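Local structure of putative phytoene/squalene synthase YisP (Bacillus subtilis subsp. subtilis, 3WE9) at residues A[13-18]-A[44-49]; A[95-100]-A[132-137]; A[102-107]-A[126-131]; A[179-184]-A[202-207]. The protein hydrolyses farnesyl diphosphate to farnesol and diphosphate, a reaction involved in biofilm formation. One frame throughout, in Å; residues are numbered along the deposited sequence.

From the N terminus, contact 1 closes the first loop, bringing helix 6-25 against helix 38-54 with the short helix 27-33 in the chain between. Contact 2 then joins the approach to helix 98-107 with the later part of helix 118-140. Contact 3 lies within that span of chain and pairs the same two helices, later on the first and earlier on the second, so the two form one continuous hairpin interface, with Met135 touching Phe104. Val47, on helix 38-54, packs against Leu136 and Met135 and so ties contact 1 to contact 2. Contact 4 follows in series, joining helices 179-185 and 199-221 on the opposite side of the chain's centre from contacts 1 and 2.

Contact 1: residues A[13-18]-A[44-49]; sequences EAYQQC and SWAVLS
Cys18 and Trp45 meet where helices 6-25 and 38-54 pack within the all-helical fold of the squalene/phytoene synthase family. The segment axes approach to 8.5 Å at an angle of 64°, and a small residue faces a large one at the crossing. Cys18 and Trp45 both leave their backbones toward the other helix, and their CB atoms lie 3.9 Å apart. The indole has CG anti to its own carbonyl carbon (chi1 -66°), and its benzene side reaches the 13-18 backbone, with CE3 3.4 Å from Tyr15 O. Gln16 approaches the indole edge in the ring plane, its NE2 3.8 Å from Trp45 CZ3; the amide stands 83° to the ring, a polar residue suited to this outer margin. Phe30 meets the indole, its ring turned only slightly from the indole plane. Ala46 is small enough for its CA to sit 3.8 Å from Cys18 SG, while its CB meets CE1 of Tyr15, whose ring also meets His89 at about a right angle. Ser49 fits here because its hydroxyl turns back to its own helix; an alanine in its place would probably open a small gap against Cys18 and leave Trp45 O with the backbone N-H of its helix as its donor in this segment. That hydroxyl bond, Ser49 OG to Trp45 O at 2.8 Å, comes from above the carbonyl plane.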
# COMPACT_ATOMS: atom_id res chain seq x y z
N GLU A 13 -20.33 -12.04 -8.31
CA GLU A 13 -20.95 -11.09 -7.41
C GLU A 13 -19.94 -10.68 -6.35
O GLU A 13 -19.76 -9.49 -6.08
CB GLU A 13 -22.17 -11.70 -6.73
CG GLU A 13 -23.44 -11.64 -7.56
CD GLU A 13 -24.63 -12.23 -6.83
OE1 GLU A 13 -24.86 -11.86 -5.66
OE2 GLU A 13 -25.34 -13.07 -7.44
N ALA A 14 -19.28 -11.68 -5.76
CA ALA A 14 -18.28 -11.44 -4.73
C ALA A 14 -17.13 -10.58 -5.24
O ALA A 14 -16.61 -9.74 -4.51
CB ALA A 14 -17.74 -12.77 -4.22
N TYR A 15 -16.72 -10.78 -6.50
CA TYR A 15 -15.64 -9.99 -7.08
C TYR A 15 -16.05 -8.51 -7.18
O TYR A 15 -15.29 -7.62 -6.79
CB TYR A 15 -15.27 -10.50 -8.47
CG TYR A 15 -14.14 -11.52 -8.51
CD1 TYR A 15 -12.91 -11.26 -7.91
CD2 TYR A 15 -14.28 -12.71 -9.23
CE1 TYR A 15 -11.84 -12.16 -8.02
CE2 TYR A 15 -13.22 -13.62 -9.36
CZ TYR A 15 -12.00 -13.33 -8.75
OH TYR A 15 -10.94 -14.21 -8.89
N GLN A 16 -17.24 -8.27 -7.72
CA GLN A 16 -17.73 -6.90 -7.87
C GLN A 16 -17.75 -6.19 -6.53
O GLN A 16 -17.42 -5.01 -6.43
CB GLN A 16 -19.13 -6.89 -8.47
CG GLN A 16 -19.13 -7.16 -9.96
CD GLN A 16 -18.07 -6.34 -10.67
OE1 GLN A 16 -18.03 -5.11 -10.55
NE2 GLN A 16 -17.20 -7.02 -11.42
N GLN A 17 -18.13 -6.92 -5.49
CA GLN A 17 -18.17 -6.34 -4.16
C GLN A 17 -16.74 -6.08 -3.68
O GLN A 17 -16.49 -5.12 -2.95
CB GLN A 17 -18.92 -7.27 -3.21
CG GLN A 17 -20.34 -7.51 -3.69
CD GLN A 17 -21.17 -8.35 -2.74
OE1 GLN A 17 -22.34 -8.64 -3.00
NE2 GLN A 17 -20.56 -8.75 -1.62
N CYS A 18 -15.80 -6.92 -4.10
CA CYS A 18 -14.41 -6.72 -3.73
C CYS A 18 -13.95 -5.40 -4.36
O CYS A 18 -13.19 -4.65 -3.76
CB CYS A 18 -13.53 -7.87 -4.22
SG CYS A 18 -13.64 -9.40 -3.25
N SER A 44 -6.92 -8.90 -8.22
CA SER A 44 -6.26 -7.90 -7.37
C SER A 44 -7.25 -7.32 -6.37
O SER A 44 -6.90 -7.07 -5.22
CB SER A 44 -5.67 -6.78 -8.22
OG SER A 44 -4.60 -7.27 -9.01
N TRP A 45 -8.49 -7.09 -6.81
CA TRP A 45 -9.51 -6.56 -5.91
C TRP A 45 -9.68 -7.53 -4.74
O TRP A 45 -9.74 -7.12 -3.59
CB TRP A 45 -10.86 -6.42 -6.61
CG TRP A 45 -10.93 -5.41 -7.72
CD1 TRP A 45 -10.05 -4.40 -7.99
CD2 TRP A 45 -11.97 -5.31 -8.70
NE1 TRP A 45 -10.48 -3.67 -9.07
CE2 TRP A 45 -11.66 -4.21 -9.53
CE3 TRP A 45 -13.14 -6.03 -8.95
CZ2 TRP A 45 -12.48 -3.82 -10.59
CZ3 TRP A 45 -13.95 -5.65 -10.01
CH2 TRP A 45 -13.62 -4.55 -10.82
N ALA A 46 -9.76 -8.82 -5.06
CA ALA A 46 -9.93 -9.85 -4.04
C ALA A 46 -8.80 -9.82 -3.03
O ALA A 46 -9.03 -9.86 -1.81
CB ALA A 46 -10.01 -11.24 -4.70
N VAL A 47 -7.57 -9.75 -3.52
CA VAL A 47 -6.39 -9.72 -2.66
C VAL A 47 -6.40 -8.50 -1.73
O VAL A 47 -6.20 -8.64 -0.52
CB VAL A 47 -5.09 -9.72 -3.48
CG1 VAL A 47 -3.89 -9.45 -2.57
CG2 VAL A 47 -4.92 -11.08 -4.17
N LEU A 48 -6.63 -7.32 -2.29
CA LEU A 48 -6.64 -6.11 -1.47
C LEU A 48 -7.87 -6.03 -0.56
O LEU A 48 -7.80 -5.44 0.52
CB LEU A 48 -6.55 -4.86 -2.36
CG LEU A 48 -5.24 -4.71 -3.13
CD1 LEU A 48 -5.18 -3.32 -3.75
CD2 LEU A 48 -4.05 -4.92 -2.21
N SER A 49 -8.99 -6.60 -0.99
CA SER A 49 -10.19 -6.61 -0.17
C SER A 49 -9.86 -7.44 1.07
O SER A 49 -10.22 -7.07 2.20
CB SER A 49 -11.37 -7.24 -0.91
OG SER A 49 -11.86 -6.38 -1.92

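Contact 2: residues A[95-100]-A[132-137]; sequences TLESEP and AGLMLL
Pro100 and Met135 mark the closest backbone approach, with CA atoms 5.9 Å apart, where the chain leaves the extended residues Leu96 and Glu97 and enters the first turn of helix 98-107 beside helix 118-140. Pro100 suits an early helical position, which needs no N-H donor, and its ring gives a compact apolar surface. Its CB lies 4.0 Å from Leu134 CB and 3.9 Å from Met135 CG, and the ring and the methionine chain slide past each other in opposite directions. The flexible Met135 bends at chi3 (-148°), and its CE ends 3.7 Å from Pro100 O; this side chain also packs on Phe101 and Phe104. Leu96 sends CD2 over to Met135 O. Two waters bridge the segments. One accepts from Glu97 N and donates to Met135 O at 3.0 Å; the other donates to Glu97 OE1 at 2.9 Å and to Leu134 O, so the exposed carboxylate reaches the helix carbonyl through a water. Apolar packing and two bridging waters thus join the start of helix 98-107 to helix 118-140 in an antiparallel hairpin, part of the all-alpha squalene/phytoene synthase fold.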
# COMPACT_ATOMS: atom_id res chain seq x y z
N THR A 95 -2.58 -19.23 -8.94
CA THR A 95 -1.67 -20.02 -8.13
C THR A 95 -0.95 -19.12 -7.11
O THR A 95 0.28 -19.05 -7.08
CB THR A 95 -0.63 -20.74 -9.01
OG1 THR A 95 -1.30 -21.46 -10.05
CG2 THR A 95 0.20 -21.71 -8.18
N LEU A 96 -1.74 -18.44 -6.29
CA LEU A 96 -1.20 -17.54 -5.27
C LEU A 96 -0.56 -18.33 -4.13
O LEU A 96 -0.88 -19.50 -3.92
CB LEU A 96 -2.31 -16.63 -4.73
CG LEU A 96 -3.06 -15.79 -5.78
CD1 LEU A 96 -4.13 -14.96 -5.10
CD2 LEU A 96 -2.08 -14.91 -6.54
N GLU A 97 0.33 -17.67 -3.39
CA GLU A 97 1.02 -18.32 -2.27
C GLU A 97 0.39 -17.96 -0.93
O GLU A 97 0.02 -16.81 -0.70
CB GLU A 97 2.49 -17.91 -2.27
CG GLU A 97 3.19 -18.17 -3.59
CD GLU A 97 4.68 -18.01 -3.48
OE1 GLU A 97 5.14 -16.93 -3.02
OE2 GLU A 97 5.40 -18.96 -3.84
N SER A 98 0.28 -18.95 -0.05
CA SER A 98 -0.33 -18.76 1.26
C SER A 98 0.50 -17.97 2.28
O SER A 98 -0.06 -17.23 3.09
CB SER A 98 -0.71 -20.12 1.86
OG SER A 98 0.43 -20.94 2.04
N GLU A 99 1.82 -18.12 2.24
CA GLU A 99 2.71 -17.44 3.19
C GLU A 99 2.46 -15.94 3.41
O GLU A 99 2.19 -15.52 4.54
CB GLU A 99 4.17 -17.66 2.78
CG GLU A 99 4.70 -19.09 2.97
CD GLU A 99 3.93 -20.12 2.15
OE1 GLU A 99 3.70 -19.88 0.95
OE2 GLU A 99 3.57 -21.18 2.72
N PRO A 100 2.55 -15.12 2.35
CA PRO A 100 2.31 -13.68 2.54
C PRO A 100 0.97 -13.34 3.18
O PRO A 100 0.86 -12.36 3.92
CB PRO A 100 2.46 -13.12 1.13
CG PRO A 100 2.08 -14.28 0.24
CD PRO A 100 2.77 -15.44 0.93
N ALA A 132 1.71 -7.74 0.96
CA ALA A 132 0.67 -7.51 -0.04
C ALA A 132 1.30 -7.52 -1.43
O ALA A 132 0.72 -8.03 -2.39
CB ALA A 132 -0.03 -6.18 0.23
N GLY A 133 2.50 -6.95 -1.53
CA GLY A 133 3.19 -6.93 -2.80
C GLY A 133 3.47 -8.34 -3.28
O GLY A 133 3.32 -8.65 -4.46
N LEU A 134 3.88 -9.20 -2.36
CA LEU A 134 4.16 -10.59 -2.71
C LEU A 134 2.85 -11.31 -3.05
O LEU A 134 2.81 -12.15 -3.94
CB LEU A 134 4.87 -11.31 -1.55
CG LEU A 134 5.48 -12.67 -1.89
CD1 LEU A 134 6.47 -12.52 -3.05
CD2 LEU A 134 6.19 -13.23 -0.65
N MET A 135 1.77 -10.97 -2.35
CA MET A 135 0.47 -11.58 -2.62
C MET A 135 0.10 -11.36 -4.09
O MET A 135 -0.39 -12.26 -4.77
CB MET A 135 -0.62 -10.93 -1.78
CG MET A 135 -0.58 -11.17 -0.29
SD MET A 135 -1.88 -10.19 0.48
CE MET A 135 -1.12 -9.82 2.10
N LEU A 136 0.32 -10.13 -4.55
CA LEU A 136 -0.01 -9.72 -5.91
C LEU A 136 0.94 -10.14 -7.02
O LEU A 136 0.56 -10.13 -8.19
CB LEU A 136 -0.15 -8.20 -5.96
CG LEU A 136 -1.24 -7.56 -5.11
CD1 LEU A 136 -1.09 -6.04 -5.17
CD2 LEU A 136 -2.62 -7.99 -5.60
N LEU A 137 2.17 -10.50 -6.67
CA LEU A 137 3.18 -10.87 -7.67
C LEU A 137 2.70 -11.80 -8.78
O LEU A 137 2.89 -11.51 -9.97
CB LEU A 137 4.42 -11.46 -6.99
CG LEU A 137 5.61 -11.78 -7.90
CD1 LEU A 137 6.05 -10.53 -8.64
CD2 LEU A 137 6.75 -12.34 -7.07
O HOH W 1 0.74 -14.98 -4.09
O HOH W 2 3.80 -14.58 -4.13

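Contact 3: residues A[102-107]-A[126-131]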
# COMPACT_ATOMS: atom_id res chain seq x y z
N ARG A 102 -0.59 -15.21 5.37
CA ARG A 102 -0.46 -15.55 6.78
C ARG A 102 0.31 -14.42 7.45
O ARG A 102 -0.11 -13.87 8.47
CB ARG A 102 0.31 -16.86 6.95
CG ARG A 102 -0.31 -18.05 6.24
CD ARG A 102 0.59 -19.27 6.34
NE ARG A 102 0.10 -20.40 5.56
CZ ARG A 102 -1.08 -20.98 5.76
NH1 ARG A 102 -1.90 -20.54 6.71
NH2 ARG A 102 -1.45 -22.01 5.00
N GLU A 103 1.45 -14.07 6.85
CA GLU A 103 2.30 -13.00 7.35
C GLU A 103 1.49 -11.75 7.66
O GLU A 103 1.60 -11.18 8.75
CB GLU A 103 3.37 -12.66 6.30
CG GLU A 103 4.70 -13.37 6.50
CD GLU A 103 5.61 -12.61 7.45
OE1 GLU A 103 5.27 -12.48 8.64
OE2 GLU A 103 6.68 -12.14 6.99
N PHE A 104 0.67 -11.33 6.70
CA PHE A 104 -0.16 -10.15 6.85
C PHE A 104 -1.09 -10.27 8.06
O PHE A 104 -1.18 -9.34 8.87
CB PHE A 104 -0.97 -9.92 5.57
CG PHE A 104 -1.67 -8.59 5.52
CD1 PHE A 104 -2.89 -8.40 6.15
CD2 PHE A 104 -1.08 -7.51 4.86
CE1 PHE A 104 -3.54 -7.17 6.11
CE2 PHE A 104 -1.72 -6.27 4.81
CZ PHE A 104 -2.94 -6.10 5.44
N ILE A 105 -1.76 -11.40 8.18
CA ILE A 105 -2.67 -11.63 9.30
C ILE A 105 -1.96 -11.49 10.64
O ILE A 105 -2.43 -10.78 11.53
CB ILE A 105 -3.32 -13.03 9.23
CG1 ILE A 105 -4.30 -13.10 8.06
CG2 ILE A 105 -4.05 -13.33 10.54
CD1 ILE A 105 -5.44 -12.11 8.16
N ALA A 106 -0.83 -12.17 10.79
CA ALA A 106 -0.06 -12.12 12.02
C ALA A 106 0.32 -10.69 12.39
O ALA A 106 0.29 -10.32 13.56
CB ALA A 106 1.19 -12.99 11.89
N ALA A 107 0.68 -9.90 11.39
CA ALA A 107 1.09 -8.51 11.59
C ALA A 107 -0.01 -7.58 12.08
O ALA A 107 0.26 -6.45 12.50
CB ALA A 107 1.71 -7.96 10.31
N TYR A 126 7.10 -4.00 5.93
CA TYR A 126 7.49 -5.19 5.20
C TYR A 126 6.48 -6.32 5.37
O TYR A 126 6.06 -6.94 4.39
CB TYR A 126 8.88 -5.66 5.66
CG TYR A 126 9.30 -7.01 5.13
CD1 TYR A 126 9.38 -7.25 3.76
CD2 TYR A 126 9.62 -8.05 6.00
CE1 TYR A 126 9.76 -8.50 3.26
CE2 TYR A 126 10.01 -9.30 5.51
CZ TYR A 126 10.08 -9.52 4.15
OH TYR A 126 10.47 -10.74 3.66
N ARG A 127 6.06 -6.55 6.61
CA ARG A 127 5.12 -7.62 6.92
C ARG A 127 3.70 -7.36 6.45
O ARG A 127 2.89 -8.28 6.37
CB ARG A 127 5.10 -7.89 8.43
CG ARG A 127 6.46 -8.18 9.05
CD ARG A 127 6.32 -8.46 10.54
NE ARG A 127 5.62 -7.38 11.24
CZ ARG A 127 6.20 -6.54 12.09
NH1 ARG A 127 7.49 -6.63 12.36
NH2 ARG A 127 5.48 -5.59 12.69
N THR A 128 3.38 -6.10 6.16
CA THR A 128 2.04 -5.76 5.70
C THR A 128 2.05 -5.37 4.22
O THR A 128 1.63 -6.15 3.36
CB THR A 128 1.41 -4.63 6.57
OG1 THR A 128 2.32 -3.52 6.66
CG2 THR A 128 1.12 -5.16 7.98
N GLY A 129 2.55 -4.17 3.91
CA GLY A 129 2.62 -3.73 2.53
C GLY A 129 3.50 -4.64 1.67
O GLY A 129 3.13 -4.99 0.56
N GLY A 130 4.66 -5.00 2.20
CA GLY A 130 5.56 -5.87 1.45
C GLY A 130 4.92 -7.21 1.16
O GLY A 130 5.06 -7.78 0.07
N ALA A 131 4.20 -7.72 2.16
CA ALA A 131 3.49 -9.00 2.03
C ALA A 131 2.42 -8.87 0.96
O ALA A 131 2.23 -9.77 0.15
CB ALA A 131 2.85 -9.38 3.37
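Ala107 and Thr128 make a close apolar contact, CB to CG2 at 3.7 Å, between helices 98-107 and 118-140. The same Ala107 CB lies 3.9 Å from Arg127 CB and at the edge of the guanidinium group, whose chain bends at chi3 (-55°); a methyl suits this tight approach. A turn earlier, Phe104 CB faces Ala131 CB at 4.4 Å. Other contacts are between aromatic or aliphatic carbon and carbonyl oxygen. Phe104 has CG anti to its backbone N (chi1 -169°), and its ring turns an edge to Thr128 O, which sits in the ring plane 3.4 Å from CD2. A triethylene glycol, probably from crystallisation, lies beside this side chain and is consistent with a pocket there. Arg127 O lies 3.6 Å from Phe104 CA and is buried without a polar partner, in the stretch where a wider pi-type turn at 126-130 interrupts the usual helical bonding. An alanine in place of Phe104 would probably open a gap beside Thr128 CB and take the ring edge from Thr128 O. Among polar groups, Thr128 OG1 is satisfied by Tyr124 O and Gln160 NE2, while Glu103 OE1 stays 5.7 Å from Arg127 NE, too far for a salt bridge though the opposite charges probably attract. With segment axes at 142°, this is antiparallel packing of a helical hairpin in the squalene/phytoene synthase fold.

Contact 4: residues A[179-184]-A[202-207]; sequences RQVMQQ and TMTWEY
Val181 and Thr204 form the tight side of the contact between the short helix 179-185 and helix 199-221, whose segment axes come within 9.0 Å at 131°. Val181 has CG1 anti to its backbone N (chi1 175°), and this branch meets two partners: Thr204 CG2 at 3.8 Å and CD2 of the Tyr207 ring at the same distance. Branched residues suit the spot because their methyls fill it without long flexible chains. Thr204 can lie buried because its OG1 bonds to Ala200 O one turn back, while Met182 adds CG at 4.2 Å from Thr204 CG2. The other side is looser and more polar. Here the extended Gln184 crosses the tyrosine side chain at about a right angle and places OE1 over one ring face, offset toward the rim and 3.6 Å from CZ, with the amide plane 80° from the ring. Its NE2 donates to a water at 2.7 Å, and that water lies 3.5 Å from Tyr207 OH, a weak link. Gln184 and Tyr207 also each touch a crystal neighbour. The chemistry therefore implies that buried methyl packing joins these helices, while the amide, phenol and water at the exposed margin are probably a weaker and more adaptable fringe.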
# COMPACT_ATOMS: atom_id res chain seq x y z
N ARG A 179 11.00 6.42 17.73
CA ARG A 179 11.53 7.29 18.77
C ARG A 179 13.01 7.61 18.59
O ARG A 179 13.46 8.69 18.99
CB ARG A 179 11.27 6.67 20.15
CG ARG A 179 9.96 7.14 20.81
CD ARG A 179 8.75 7.06 19.86
NE ARG A 179 7.54 7.55 20.50
CZ ARG A 179 6.34 7.58 19.93
NH1 ARG A 179 6.17 7.17 18.67
NH2 ARG A 179 5.30 8.04 20.62
N GLN A 180 13.76 6.69 18.00
CA GLN A 180 15.18 6.94 17.77
C GLN A 180 15.37 7.99 16.68
O GLN A 180 16.33 8.75 16.69
CB GLN A 180 15.92 5.65 17.39
CG GLN A 180 16.17 4.71 18.55
CD GLN A 180 16.89 5.40 19.70
OE1 GLN A 180 18.01 5.89 19.54
NE2 GLN A 180 16.24 5.44 20.86
N VAL A 181 14.45 8.01 15.72
CA VAL A 181 14.53 9.00 14.65
C VAL A 181 14.12 10.35 15.24
O VAL A 181 14.74 11.38 14.97
CB VAL A 181 13.59 8.63 13.46
CG1 VAL A 181 13.60 9.75 12.42
CG2 VAL A 181 14.07 7.33 12.81
N MET A 182 13.07 10.36 16.06
CA MET A 182 12.64 11.59 16.70
C MET A 182 13.80 12.18 17.50
O MET A 182 14.07 13.38 17.42
CB MET A 182 11.47 11.32 17.65
CG MET A 182 10.13 11.11 16.96
SD MET A 182 8.93 10.37 18.07
CE MET A 182 8.72 11.66 19.32
N GLN A 183 14.49 11.33 18.25
CA GLN A 183 15.61 11.76 19.09
C GLN A 183 16.75 12.37 18.29
O GLN A 183 17.41 13.28 18.75
CB GLN A 183 16.13 10.57 19.92
CG GLN A 183 17.25 10.95 20.89
CD GLN A 183 17.68 9.79 21.78
OE1 GLN A 183 18.10 8.74 21.29
NE2 GLN A 183 17.57 9.97 23.09
N GLN A 184 16.97 11.83 17.09
CA GLN A 184 18.01 12.31 16.19
C GLN A 184 17.85 13.80 15.91
O GLN A 184 18.82 14.54 15.86
CB GLN A 184 17.90 11.59 14.83
CG GLN A 184 18.68 10.31 14.66
CD GLN A 184 18.25 9.54 13.42
OE1 GLN A 184 17.91 10.12 12.39
NE2 GLN A 184 18.27 8.22 13.52
N THR A 202 9.46 17.93 10.69
CA THR A 202 9.62 17.78 9.25
C THR A 202 10.90 17.00 8.93
O THR A 202 10.94 16.24 7.97
CB THR A 202 9.62 19.15 8.52
OG1 THR A 202 10.65 19.99 9.05
CG2 THR A 202 8.26 19.83 8.70
N MET A 203 11.94 17.18 9.74
CA MET A 203 13.18 16.44 9.54
C MET A 203 12.94 14.95 9.81
O MET A 203 13.46 14.09 9.10
CB MET A 203 14.29 16.96 10.46
CG MET A 203 14.84 18.30 10.01
SD MET A 203 16.10 18.90 11.13
CE MET A 203 17.56 18.09 10.45
N THR A 204 12.14 14.67 10.83
CA THR A 204 11.80 13.30 11.20
C THR A 204 10.99 12.68 10.06
O THR A 204 11.28 11.57 9.60
CB THR A 204 10.95 13.27 12.49
OG1 THR A 204 11.73 13.77 13.58
CG2 THR A 204 10.48 11.84 12.80
N TRP A 205 9.99 13.42 9.60
CA TRP A 205 9.13 12.96 8.52
C TRP A 205 9.92 12.72 7.23
O TRP A 205 9.75 11.70 6.58
CB TRP A 205 8.02 14.00 8.27
CG TRP A 205 6.94 13.54 7.35
CD1 TRP A 205 5.74 12.98 7.71
CD2 TRP A 205 6.92 13.65 5.92
NE1 TRP A 205 4.98 12.74 6.59
CE2 TRP A 205 5.68 13.14 5.48
CE3 TRP A 205 7.83 14.13 4.97
CZ2 TRP A 205 5.32 13.10 4.12
CZ3 TRP A 205 7.48 14.09 3.62
CH2 TRP A 205 6.23 13.58 3.21
N GLU A 206 10.77 13.68 6.86
CA GLU A 206 11.56 13.56 5.64
C GLU A 206 12.58 12.41 5.72
O GLU A 206 12.89 11.78 4.71
CB GLU A 206 12.28 14.88 5.34
CG GLU A 206 11.34 16.03 4.90
CD GLU A 206 10.64 15.76 3.57
OE1 GLU A 206 11.04 14.81 2.86
OE2 GLU A 206 9.70 16.51 3.22
N TYR A 207 13.08 12.14 6.92
CA TYR A 207 14.04 11.05 7.09
C TYR A 207 13.38 9.72 6.73
O TYR A 207 13.99 8.87 6.09
CB TYR A 207 14.55 11.02 8.53
CG TYR A 207 15.78 10.15 8.73
CD1 TYR A 207 17.05 10.60 8.34
CD2 TYR A 207 15.69 8.90 9.33
CE1 TYR A 207 18.19 9.82 8.53
CE2 TYR A 207 16.82 8.10 9.53
CZ TYR A 207 18.06 8.57 9.13
OH TYR A 207 19.19 7.80 9.35
O HOH W 3 18.09 5.94 12.06